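Local coordinates for neurotoxin (Clostridium botulinum, PDB 2QN0), which acts as the zinc-dependent protease light chain of botulinum neurotoxin type C1, and probably cleaves two kinds of SNARE protein in nerve endings, at residues N120-P123 with I124-D128; D279-P282 with K283-K287; R298-A301 with K302-S306. All blocks are in the same frame, centred on the assembly; numbering follows the deposited sequence.

Contact 1. Residues N120-P123 with I124-D128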
# COMPACT_ATOMS: atom_id res chain seq x y z
N ASN A 120 -8.28 6.46 -19.70
CA ASN A 120 -8.68 6.03 -21.04
C ASN A 120 -9.50 7.05 -21.82
O ASN A 120 -9.37 7.16 -23.04
CB ASN A 120 -9.44 4.70 -20.96
CG ASN A 120 -10.79 4.82 -20.26
OD1 ASN A 120 -10.87 5.27 -19.11
ND2 ASN A 120 -11.85 4.41 -20.95
N ASN A 121 -10.33 7.82 -21.12
CA ASN A 121 -11.17 8.81 -21.78
C ASN A 121 -10.58 10.22 -21.92
O ASN A 121 -11.24 11.13 -22.42
CB ASN A 121 -12.53 8.89 -21.07
CG ASN A 121 -13.39 7.68 -21.36
OD1 ASN A 121 -13.57 7.30 -22.52
ND2 ASN A 121 -13.94 7.08 -20.32
N THR A 122 -9.34 10.40 -21.48
CA THR A 122 -8.69 11.70 -21.60
C THR A 122 -8.19 11.88 -23.04
O THR A 122 -7.60 10.97 -23.61
CB THR A 122 -7.47 11.81 -20.66
OG1 THR A 122 -7.89 11.63 -19.31
CG2 THR A 122 -6.80 13.16 -20.81
N PRO A 123 -8.45 13.05 -23.65
CA PRO A 123 -7.99 13.26 -25.02
C PRO A 123 -6.48 13.06 -25.10
O PRO A 123 -5.75 13.42 -24.17
CB PRO A 123 -8.40 14.70 -25.30
CG PRO A 123 -9.67 14.84 -24.51
CD PRO A 123 -9.30 14.17 -23.20
N ILE A 124 -6.01 12.50 -26.21
CA ILE A 124 -4.59 12.24 -26.39
C ILE A 124 -3.69 13.47 -26.24
O ILE A 124 -2.52 13.35 -25.84
CB ILE A 124 -4.32 11.59 -27.77
CG1 ILE A 124 -5.00 10.22 -27.82
CG2 ILE A 124 -2.83 11.45 -28.01
CD1 ILE A 124 -4.84 9.50 -29.14
N ASN A 125 -4.21 14.66 -26.54
CA ASN A 125 -3.40 15.87 -26.43
C ASN A 125 -3.54 16.59 -25.09
O ASN A 125 -3.06 17.71 -24.93
CB ASN A 125 -3.77 16.86 -27.55
CG ASN A 125 -5.16 17.46 -27.36
OD1 ASN A 125 -5.88 17.12 -26.43
ND2 ASN A 125 -5.52 18.37 -28.25
N THR A 126 -4.17 15.92 -24.12
CA THR A 126 -4.42 16.55 -22.83
C THR A 126 -3.82 15.91 -21.58
O THR A 126 -3.71 14.69 -21.47
CB THR A 126 -5.95 16.64 -22.60
OG1 THR A 126 -6.53 17.42 -23.65
CG2 THR A 126 -6.26 17.29 -21.25
N PHE A 127 -3.44 16.77 -20.63
CA PHE A 127 -2.93 16.37 -19.32
C PHE A 127 -4.07 16.79 -18.40
O PHE A 127 -4.40 17.97 -18.34
CB PHE A 127 -1.68 17.18 -18.91
CG PHE A 127 -0.36 16.55 -19.28
CD1 PHE A 127 -0.27 15.23 -19.69
CD2 PHE A 127 0.81 17.30 -19.18
CE1 PHE A 127 0.97 14.65 -19.99
CE2 PHE A 127 2.06 16.73 -19.48
CZ PHE A 127 2.13 15.41 -19.89
N ASP A 128 -4.69 15.84 -17.70
CA ASP A 128 -5.79 16.17 -16.80
C ASP A 128 -5.40 15.84 -15.37
O ASP A 128 -5.42 14.68 -14.96
CB ASP A 128 -7.06 15.41 -17.19
CG ASP A 128 -8.25 15.76 -16.31
OD1 ASP A 128 -8.14 16.67 -15.46
OD2 ASP A 128 -9.31 15.13 -16.48
O HOH W 1 -9.65 13.52 -18.63

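Contact 2. Residues D279-P282 with K283-K287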
# COMPACT_ATOMS: atom_id res chain seq x y z
N ASP A 279 5.47 -18.54 -9.95
CA ASP A 279 5.36 -19.64 -10.90
C ASP A 279 3.96 -20.26 -10.97
O ASP A 279 3.68 -21.06 -11.87
CB ASP A 279 6.39 -20.72 -10.58
CG ASP A 279 7.82 -20.24 -10.77
OD1 ASP A 279 8.08 -19.56 -11.78
OD2 ASP A 279 8.67 -20.55 -9.91
N LEU A 280 3.10 -19.91 -10.02
CA LEU A 280 1.73 -20.43 -10.03
C LEU A 280 0.98 -19.82 -11.21
O LEU A 280 0.01 -20.39 -11.70
CB LEU A 280 1.00 -20.09 -8.73
CG LEU A 280 1.44 -20.84 -7.46
CD1 LEU A 280 0.58 -20.40 -6.28
CD2 LEU A 280 1.31 -22.35 -7.68
N ILE A 281 1.43 -18.65 -11.66
CA ILE A 281 0.80 -18.00 -12.81
C ILE A 281 1.42 -18.61 -14.06
O ILE A 281 2.65 -18.63 -14.20
CB ILE A 281 1.08 -16.48 -12.85
CG1 ILE A 281 0.60 -15.82 -11.55
CG2 ILE A 281 0.36 -15.85 -14.05
CD1 ILE A 281 0.96 -14.35 -11.45
N PRO A 282 0.59 -19.13 -14.98
CA PRO A 282 1.13 -19.74 -16.21
C PRO A 282 2.10 -18.77 -16.90
O PRO A 282 1.79 -17.59 -17.07
CB PRO A 282 -0.12 -20.00 -17.04
CG PRO A 282 -1.16 -20.28 -15.99
CD PRO A 282 -0.88 -19.20 -14.97
N LYS A 283 3.26 -19.27 -17.29
CA LYS A 283 4.26 -18.42 -17.94
C LYS A 283 3.67 -17.62 -19.09
O LYS A 283 3.99 -16.44 -19.27
CB LYS A 283 5.43 -19.27 -18.44
CG LYS A 283 6.62 -18.46 -18.93
CD LYS A 283 7.80 -19.36 -19.27
CE LYS A 283 9.00 -18.55 -19.73
NZ LYS A 283 9.42 -17.57 -18.69
N SER A 284 2.79 -18.25 -19.87
CA SER A 284 2.17 -17.57 -21.00
C SER A 284 1.28 -16.41 -20.55
O SER A 284 1.16 -15.40 -21.25
CB SER A 284 1.36 -18.57 -21.84
OG SER A 284 0.37 -19.21 -21.05
N ALA A 285 0.65 -16.56 -19.39
CA ALA A 285 -0.21 -15.51 -18.85
C ALA A 285 0.66 -14.37 -18.31
O ALA A 285 0.32 -13.19 -18.47
CB ALA A 285 -1.10 -16.06 -17.74
N ARG A 286 1.77 -14.71 -17.66
CA ARG A 286 2.67 -13.68 -17.14
C ARG A 286 3.16 -12.82 -18.31
O ARG A 286 3.17 -11.60 -18.23
CB ARG A 286 3.87 -14.31 -16.44
CG ARG A 286 3.57 -14.87 -15.05
CD ARG A 286 4.84 -15.43 -14.44
NE ARG A 286 4.88 -16.88 -14.54
CZ ARG A 286 5.99 -17.60 -14.63
NH1 ARG A 286 7.17 -16.99 -14.64
NH2 ARG A 286 5.93 -18.92 -14.70
N LYS A 287 3.55 -13.48 -19.40
CA LYS A 287 4.04 -12.77 -20.58
C LYS A 287 2.94 -11.90 -21.18
O LYS A 287 3.19 -10.78 -21.61
CB LYS A 287 4.52 -13.77 -21.64
CG LYS A 287 5.75 -14.57 -21.23
CD LYS A 287 6.97 -13.68 -21.06
CE LYS A 287 8.19 -14.50 -20.69
NZ LYS A 287 8.50 -15.52 -21.72
O HOH W 2 8.44 -20.14 -14.85

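Contact 3. Residues R298-A301 with K302-S306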
# COMPACT_ATOMS: atom_id res chain seq x y z
N ARG A 298 3.35 2.17 -24.63
CA ARG A 298 3.55 2.74 -25.96
C ARG A 298 2.49 3.80 -26.21
O ARG A 298 2.78 4.84 -26.81
CB ARG A 298 3.47 1.65 -27.03
CG ARG A 298 4.66 0.70 -27.03
CD ARG A 298 4.49 -0.39 -28.08
NE ARG A 298 5.59 -1.36 -28.04
CZ ARG A 298 6.84 -1.10 -28.38
NH1 ARG A 298 7.18 0.12 -28.80
NH2 ARG A 298 7.77 -2.05 -28.30
N SER A 299 1.27 3.54 -25.76
CA SER A 299 0.19 4.49 -25.94
C SER A 299 0.49 5.77 -25.14
O SER A 299 0.15 6.87 -25.57
CB SER A 299 -1.14 3.88 -25.49
OG SER A 299 -2.21 4.78 -25.71
N ILE A 300 1.11 5.61 -23.97
CA ILE A 300 1.47 6.76 -23.13
C ILE A 300 2.55 7.58 -23.84
O ILE A 300 2.48 8.81 -23.86
CB ILE A 300 2.02 6.31 -21.75
CG1 ILE A 300 0.90 5.68 -20.92
CG2 ILE A 300 2.64 7.49 -21.02
CD1 ILE A 300 -0.24 6.60 -20.62
N ALA A 301 3.54 6.91 -24.42
CA ALA A 301 4.61 7.61 -25.13
C ALA A 301 4.00 8.45 -26.25
O ALA A 301 4.43 9.58 -26.49
CB ALA A 301 5.60 6.60 -25.71
N LYS A 302 3.00 7.90 -26.93
CA LYS A 302 2.32 8.60 -28.01
C LYS A 302 1.66 9.86 -27.46
O LYS A 302 1.73 10.93 -28.08
CB LYS A 302 1.26 7.70 -28.65
CG LYS A 302 0.41 8.40 -29.69
CD LYS A 302 -0.66 7.46 -30.25
CE LYS A 302 -1.53 8.18 -31.27
NZ LYS A 302 -0.72 8.70 -32.41
N ARG A 303 1.02 9.74 -26.30
CA ARG A 303 0.37 10.89 -25.69
C ARG A 303 1.41 11.97 -25.39
O ARG A 303 1.18 13.14 -25.66
CB ARG A 303 -0.34 10.48 -24.39
CG ARG A 303 -1.68 9.78 -24.58
CD ARG A 303 -2.24 9.29 -23.25
NE ARG A 303 -3.54 8.63 -23.38
CZ ARG A 303 -4.71 9.25 -23.31
NH1 ARG A 303 -4.77 10.57 -23.13
NH2 ARG A 303 -5.84 8.56 -23.42
N LEU A 304 2.55 11.56 -24.83
CA LEU A 304 3.60 12.51 -24.49
C LEU A 304 4.12 13.28 -25.70
O LEU A 304 4.69 14.36 -25.55
CB LEU A 304 4.75 11.80 -23.78
CG LEU A 304 4.42 11.26 -22.38
CD1 LEU A 304 5.62 10.52 -21.82
CD2 LEU A 304 4.02 12.43 -21.46
N ASN A 305 3.91 12.74 -26.90
CA ASN A 305 4.35 13.42 -28.11
C ASN A 305 3.22 14.28 -28.67
O ASN A 305 3.39 14.94 -29.69
CB ASN A 305 4.76 12.41 -29.19
CG ASN A 305 6.01 11.64 -28.85
OD1 ASN A 305 7.00 12.22 -28.40
ND2 ASN A 305 5.99 10.34 -29.08
N SER A 306 2.08 14.27 -27.99
CA SER A 306 0.91 15.02 -28.47
C SER A 306 0.31 16.05 -27.52
O SER A 306 -0.67 16.70 -27.87
CB SER A 306 -0.19 14.03 -28.85
OG SER A 306 0.33 12.95 -29.60
O HOH W 3 -2.55 6.05 -23.40

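Contact 1. Residues N120-P123 with I124-D128
Thr122 and Thr126 meet across the turn with their side chains at about a right angle. Methyl CG2 of Thr122 does the touching: it lies 4.0 Å from Thr126 CB and 3.5 Å from the backbone oxygen Thr126 O. That methyl, anti to the backbone N, faces Thr126, while OG1, anti to the carbonyl carbon (chi1 -60°), is turned to other partners. It is hydrogen-bonded with the backbone N of Asn119 and, at 2.7 Å, with a water. The water donates to Asp128 OD2, 2.7 Å off, and so bridges the loop to the strand, while the other carboxylate oxygen of Asp128 is held by Asn311.

Pro123 and Thr126 are arranged differently, side by side and pointing the same way, with ring atom Pro123 CB 3.7 Å from Thr126 OG1. That hydroxyl donates to Asn125 OD1 over 2.9 Å, coming in tilted from the amide's carbonyl plane. Asn125 CG stands between its own backbone N and carbonyl carbon (chi1 70°), which also brings OD1 close to Pro123 CB. In the backbone, Thr126 N donates to Pro123 O at 3.0 Å. This is the closing bond of a type I beta turn, Pro123 to Thr126, which delivers the chain into strand 126-128, the parallel partner of strand 309-311.

Contact 2. Residues D279-P282 with K283-K287
Arg286 folds back from the first turn of its helix over Ile281. Its CB lies 3.9 Å from Pro282 O. CG then packs against the branch of Ile281, 3.5 Å from CG2, a methyl that also meets Ala285 CB. The chain turns at the CG-CD bond (chi3 -101°), which brings NE to Ile281 O: a 2.9 Å hydrogen bond, fairly straight at 164°, with the oxygen almost in the guanidinium plane. NH2 adds a weak bond to the same oxygen, so NE and NH2 grip one carbonyl and limit rotation of the group.

At the tip, NH2 gives a 2.8 Å bond to a water that in turn donates to Asp279 OD1. The direct salt bridge from NH2 to that OD1 is long, 3.7 Å; no N-H of the arginine is aimed at it, and the attraction is electrostatic. Lys283 CG lies over one guanidinium face, near its rim. Arg286 also packs on Tyr271 of helix 267-273, as Ile281 and Pro282 do on Tyr267. Pro282 occupies the N-cap position, its carbonyl accepting the backbone N-H of Arg286, and the whole is a helix start, where helix 283-304 leaves the loop following helix 267-273.

Contact 3. Residues R298-A301 with K302-S306
The C-terminal end of helix 283-304 holds this contact, and its last turns are tied by i to i+4 backbone bonds. Lys302 N donates to Arg298 O, Arg303 N to Ser299 O, and Leu304 N to Ile300 O, the last at 2.9 Å. The next bond, Asn305 N to Ala301 O, is weak, stretched to 3.2 Å with an angle of 127°. Here the pattern tightens: Asn305 N also reaches Lys302 O, and Ser306 N donates to Arg303 O.

Lys302 O is gripped a second time by the side chain of Ser306, whose OG donates over 2.9 Å. The two donors, Asn305 N and Ser306 OG, come from opposite faces of the carbonyl plane. A serine hydroxyl thus takes up a carbonyl near the C-terminal end of the helix, ahead of strand 309-311.

Among the side chains, Arg303 runs extended from CG to NE, its CG anti to the carbonyl carbon (chi1 -78°), which sends the chain outward from the helix, leaning back toward Ser299. CG passes 3.6 Å from Ser299 O. NE then donates to a water at 2.8 Å, which lies in the guanidinium plane at the group's edge and is itself 2.7 Å from Ser299 OG; a single water thereby joins the two side chains, one helical turn apart. The far end of the guanidinium is engaged elsewhere, NH1 bonding to Thr122 O. On another side of the helix Ile300 CG2 touches Leu304 CD1 at 4.3 Å, a loose apolar pair that faces helix 319-330, with Tyr330 against Ile300 and Leu326 and Ile327 against Leu304. The amide of Asn305 has its oxygen OD1 bonded to Val340 N.

Contacts 2 and 3 lie at the start and finish of one helix, 283-304, their centres about 28 Å apart. Contact 2 is a surface contact in which an arginine bonds to a carbonyl in its own approach loop, whereas contact 3 is partly buried and its arginine reaches across to the neighbouring loop. That reach joins it to contact 1: Arg303 ties the helix end to the 120-123 loop, and Asn125 packs on Ser306. Contact 1 is itself a surface turn, leading into the strand that pairs with 309-311, just beyond contact 3. Contacts 1 and 2 do not touch. A bridging water between side chains recurs in all three.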